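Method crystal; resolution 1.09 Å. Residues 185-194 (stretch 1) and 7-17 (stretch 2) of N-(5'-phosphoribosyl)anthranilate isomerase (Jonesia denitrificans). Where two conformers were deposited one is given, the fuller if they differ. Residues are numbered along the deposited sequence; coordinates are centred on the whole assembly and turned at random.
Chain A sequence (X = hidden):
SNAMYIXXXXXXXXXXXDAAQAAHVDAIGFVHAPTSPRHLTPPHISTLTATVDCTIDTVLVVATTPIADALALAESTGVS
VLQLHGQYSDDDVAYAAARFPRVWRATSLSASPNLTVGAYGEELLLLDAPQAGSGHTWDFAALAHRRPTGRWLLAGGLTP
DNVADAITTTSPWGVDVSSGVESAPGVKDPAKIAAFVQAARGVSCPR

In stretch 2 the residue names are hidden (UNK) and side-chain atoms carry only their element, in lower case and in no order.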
# COMPACT_ATOMS: atom_id res chain seq x y z
N PRO A 185 5.53 -6.38 -14.58
CA PRO A 185 4.30 -6.34 -13.78
C PRO A 185 4.07 -7.65 -13.07
O PRO A 185 4.15 -8.72 -13.68
CB PRO A 185 3.22 -6.05 -14.82
CG PRO A 185 3.96 -5.32 -15.91
CD PRO A 185 5.30 -5.98 -15.97
N GLY A 186 3.85 -7.54 -11.77
CA GLY A 186 3.67 -8.68 -10.94
C GLY A 186 4.95 -9.39 -10.61
O GLY A 186 4.85 -10.49 -10.09
N VAL A 187 6.12 -8.82 -10.95
CA VAL A 187 7.38 -9.45 -10.58
C VAL A 187 8.20 -8.44 -9.76
O VAL A 187 8.80 -7.51 -10.31
CB VAL A 187 8.19 -9.92 -11.79
CG1 VAL A 187 9.41 -10.69 -11.33
CG2 VAL A 187 7.31 -10.78 -12.73
N LYS A 188 8.20 -8.61 -8.44
CA LYS A 188 8.97 -7.70 -7.58
C LYS A 188 10.44 -8.06 -7.66
O LYS A 188 10.82 -9.23 -7.71
CB LYS A 188 8.45 -7.71 -6.15
CG LYS A 188 7.59 -6.49 -5.84
CD LYS A 188 6.31 -6.46 -6.64
CE LYS A 188 5.55 -5.16 -6.43
NZ LYS A 188 4.27 -5.15 -7.17
N ASP A 189 11.28 -7.03 -7.67
CA ASP A 189 12.72 -7.14 -7.85
C ASP A 189 13.40 -6.94 -6.49
O ASP A 189 13.35 -5.84 -5.96
CB ASP A 189 13.14 -6.03 -8.83
CG ASP A 189 14.62 -6.06 -9.18
OD1 ASP A 189 15.42 -6.56 -8.37
OD2 ASP A 189 15.01 -5.59 -10.28
N PRO A 190 14.05 -7.99 -5.94
CA PRO A 190 14.69 -7.81 -4.62
C PRO A 190 15.63 -6.61 -4.53
O PRO A 190 15.63 -5.94 -3.51
CB PRO A 190 15.44 -9.15 -4.44
CG PRO A 190 14.56 -10.14 -5.15
CD PRO A 190 14.15 -9.39 -6.41
N ALA A 191 16.44 -6.38 -5.56
CA ALA A 191 17.38 -5.26 -5.49
C ALA A 191 16.65 -3.93 -5.39
O ALA A 191 17.11 -3.03 -4.69
CB ALA A 191 18.32 -5.27 -6.68
N LYS A 192 15.55 -3.78 -6.12
CA LYS A 192 14.78 -2.55 -6.04
C LYS A 192 14.10 -2.39 -4.69
O LYS A 192 14.00 -1.27 -4.19
CB LYS A 192 13.76 -2.42 -7.17
CG LYS A 192 14.40 -2.25 -8.54
CD LYS A 192 13.35 -2.07 -9.60
CE LYS A 192 13.95 -1.82 -10.96
NZ LYS A 192 12.88 -1.47 -11.92
N ILE A 193 13.59 -3.47 -4.11
CA ILE A 193 13.01 -3.39 -2.78
C ILE A 193 14.04 -2.91 -1.78
O ILE A 193 13.79 -2.01 -0.99
CB ILE A 193 12.39 -4.76 -2.36
CG1 ILE A 193 11.11 -5.04 -3.19
CG2 ILE A 193 12.08 -4.79 -0.87
CD1 ILE A 193 10.61 -6.46 -3.04
N ALA A 194 15.23 -3.51 -1.82
CA ALA A 194 16.29 -3.12 -0.91
C ALA A 194 16.67 -1.65 -1.11
O ALA A 194 16.84 -0.89 -0.14
CB ALA A 194 17.51 -4.01 -1.09
N UNK A 7 5.07 0.09 3.07
CA UNK A 7 4.35 -1.04 2.49
C UNK A 7 4.84 -1.28 1.07
O UNK A 7 4.90 -0.36 0.27
c UNK A 7 2.85 -0.76 2.45
n UNK A 7 -0.69 -1.73 0.02
c UNK A 7 2.07 -1.89 1.77
c UNK A 7 0.60 -1.84 2.11
c UNK A 7 -0.27 -2.58 1.16
N UNK A 8 5.14 -2.54 0.77
CA UNK A 8 5.35 -2.99 -0.59
C UNK A 8 4.10 -3.74 -1.00
O UNK A 8 3.67 -4.68 -0.32
c UNK A 8 6.59 -3.87 -0.73
c UNK A 8 7.81 -3.17 -0.08
c UNK A 8 6.83 -4.14 -2.20
N UNK A 9 3.49 -3.30 -2.09
CA UNK A 9 2.20 -3.83 -2.52
C UNK A 9 2.34 -4.70 -3.75
O UNK A 9 3.20 -4.49 -4.58
s UNK A 9 -0.49 -3.28 -2.77
c UNK A 9 1.22 -2.69 -2.80
N UNK A 10 1.46 -5.67 -3.89
CA UNK A 10 1.43 -6.45 -5.11
C UNK A 10 2.54 -7.47 -5.24
O UNK A 10 3.09 -7.63 -6.33
N UNK A 11 2.85 -8.17 -4.15
CA UNK A 11 3.84 -9.24 -4.22
C UNK A 11 3.17 -10.52 -4.66
O UNK A 11 2.02 -10.79 -4.34
c UNK A 11 5.32 -7.03 -2.55
c UNK A 11 5.71 -8.46 -2.61
c UNK A 11 4.52 -9.44 -2.87
c UNK A 11 6.46 -8.88 -1.36
N UNK A 12 3.93 -11.36 -5.37
CA UNK A 12 3.36 -12.58 -5.94
C UNK A 12 4.19 -13.84 -5.72
O UNK A 12 3.73 -14.93 -6.12
c UNK A 12 2.16 -11.25 -7.74
o UNK A 12 4.38 -12.19 -8.09
c UNK A 12 3.11 -12.40 -7.45
N UNK A 13 5.34 -13.76 -5.07
CA UNK A 13 6.15 -14.96 -4.89
C UNK A 13 7.00 -14.86 -3.63
O UNK A 13 7.27 -13.76 -3.12
o UNK A 13 8.14 -13.19 -6.03
o UNK A 13 8.95 -14.84 -7.31
c UNK A 13 8.08 -14.36 -6.52
c UNK A 13 6.98 -15.32 -6.15
N UNK A 14 7.45 -16.02 -3.14
CA UNK A 14 8.37 -16.03 -1.99
C UNK A 14 9.65 -15.28 -2.25
O UNK A 14 10.22 -14.71 -1.30
c UNK A 14 6.94 -17.39 -3.42
c UNK A 14 7.31 -18.14 -2.17
c UNK A 14 8.62 -17.53 -1.76
N UNK A 15 10.14 -15.26 -3.48
CA UNK A 15 11.37 -14.56 -3.78
C UNK A 15 11.25 -13.08 -3.36
O UNK A 15 12.17 -12.50 -2.80
n UNK A 15 13.25 -13.24 -6.57
c UNK A 15 11.62 -14.70 -5.28
c UNK A 15 14.17 -14.87 -5.46
n UNK A 15 15.12 -14.15 -6.12
c UNK A 15 14.55 -13.19 -6.80
c UNK A 15 12.98 -14.29 -5.72
N UNK A 16 10.09 -12.48 -3.63
CA UNK A 16 9.82 -11.10 -3.24
C UNK A 16 9.57 -10.96 -1.74
O UNK A 16 10.05 -10.00 -1.14
c UNK A 16 8.66 -10.57 -4.04
N UNK A 17 8.84 -11.89 -1.15
CA UNK A 17 8.61 -11.86 0.29
C UNK A 17 9.94 -11.89 1.02
O UNK A 17 10.12 -11.14 2.00
c UNK A 17 7.68 -13.11 2.28
c UNK A 17 7.69 -13.00 0.76
c UNK A 17 6.25 -12.76 0.22
c UNK A 17 5.28 -13.88 0.52
O HOH W 1 6.70 -10.91 -6.89
O HOH W 2 10.37 -11.93 -7.19

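Position 7 carries four carbons in a row ending in a nitrogen, and none of them comes within reach of stretch 1; the unbranched amine identifies Lys 7. Position 8 has three side-chain carbons, the first carrying the other two. One branch lies 4.4 Å from CG of Lys 188 and 4.5 Å from CG1 of Ile 193, an apolar contact. This is Val 8, and the branch is its CG1.

At position 9 one carbon is followed by a sulfur, which defines Cys 9. Its CA-to-CB bond points away from stretch 1, so the backbone makes the contact: Cys 9 O accepts a hydrogen bond from Lys 188 NZ at 2.9 Å. Position 10 has no side-chain atoms and a phi of 75°, a value that favours glycine. An ideal CB here would lie 2.9 Å from Lys 188 NZ, a clash, so Gly 10 leaves room for the ammonium group, which also donates to Gly 10 O at 2.9 Å.

Position 11 has four carbons forked at the second. Although its CB points away, one terminal carbon returns to 4.0 Å from CG of Lys 188; the residue is Leu 11 and the atom CD1. At position 12 the first carbon carries one oxygen and one carbon, and the oxygen donates a hydrogen bond to Gly 186 O at 2.7 Å, marking Thr 12.

Position 13 shows two carbons, the second bearing two oxygens: Asp 13. Its OD1 caps the following helix by accepting from the backbone N of position 16 at 3.2 Å and also accepts from waters 1 and 2. Those waters reach Lys 188 N and Lys 188 O, respectively. Three carbons at position 14 close onto the backbone nitrogen, giving Pro 14, which lies beyond reach of stretch 1.

Position 15 has one carbon and a five-membered ring of three carbons and two nitrogens, hence His 15; its CE1 approaches CG of Pro 190 obliquely at 3.5 Å. The lone carbon of position 16 packs 3.6 Å from CB of Lys 188, as expected of Ala 16. Position 17 has four carbons forked at the first, one arm two carbons long; this is Ile 17, pointing away.

Lys 188 organizes the contact. Its CB and CG pack against apolar side chains, while its extended outer chain carries NZ to two consecutive carbonyls. The Thr 12 hydrogen bond secures Gly 186, and the two waters link the backbone of Lys 188 to the capping carboxylate of Asp 13, tying the strand to the start of the helix.

Stretch 2 (7-17) KVCGLTDPHAI
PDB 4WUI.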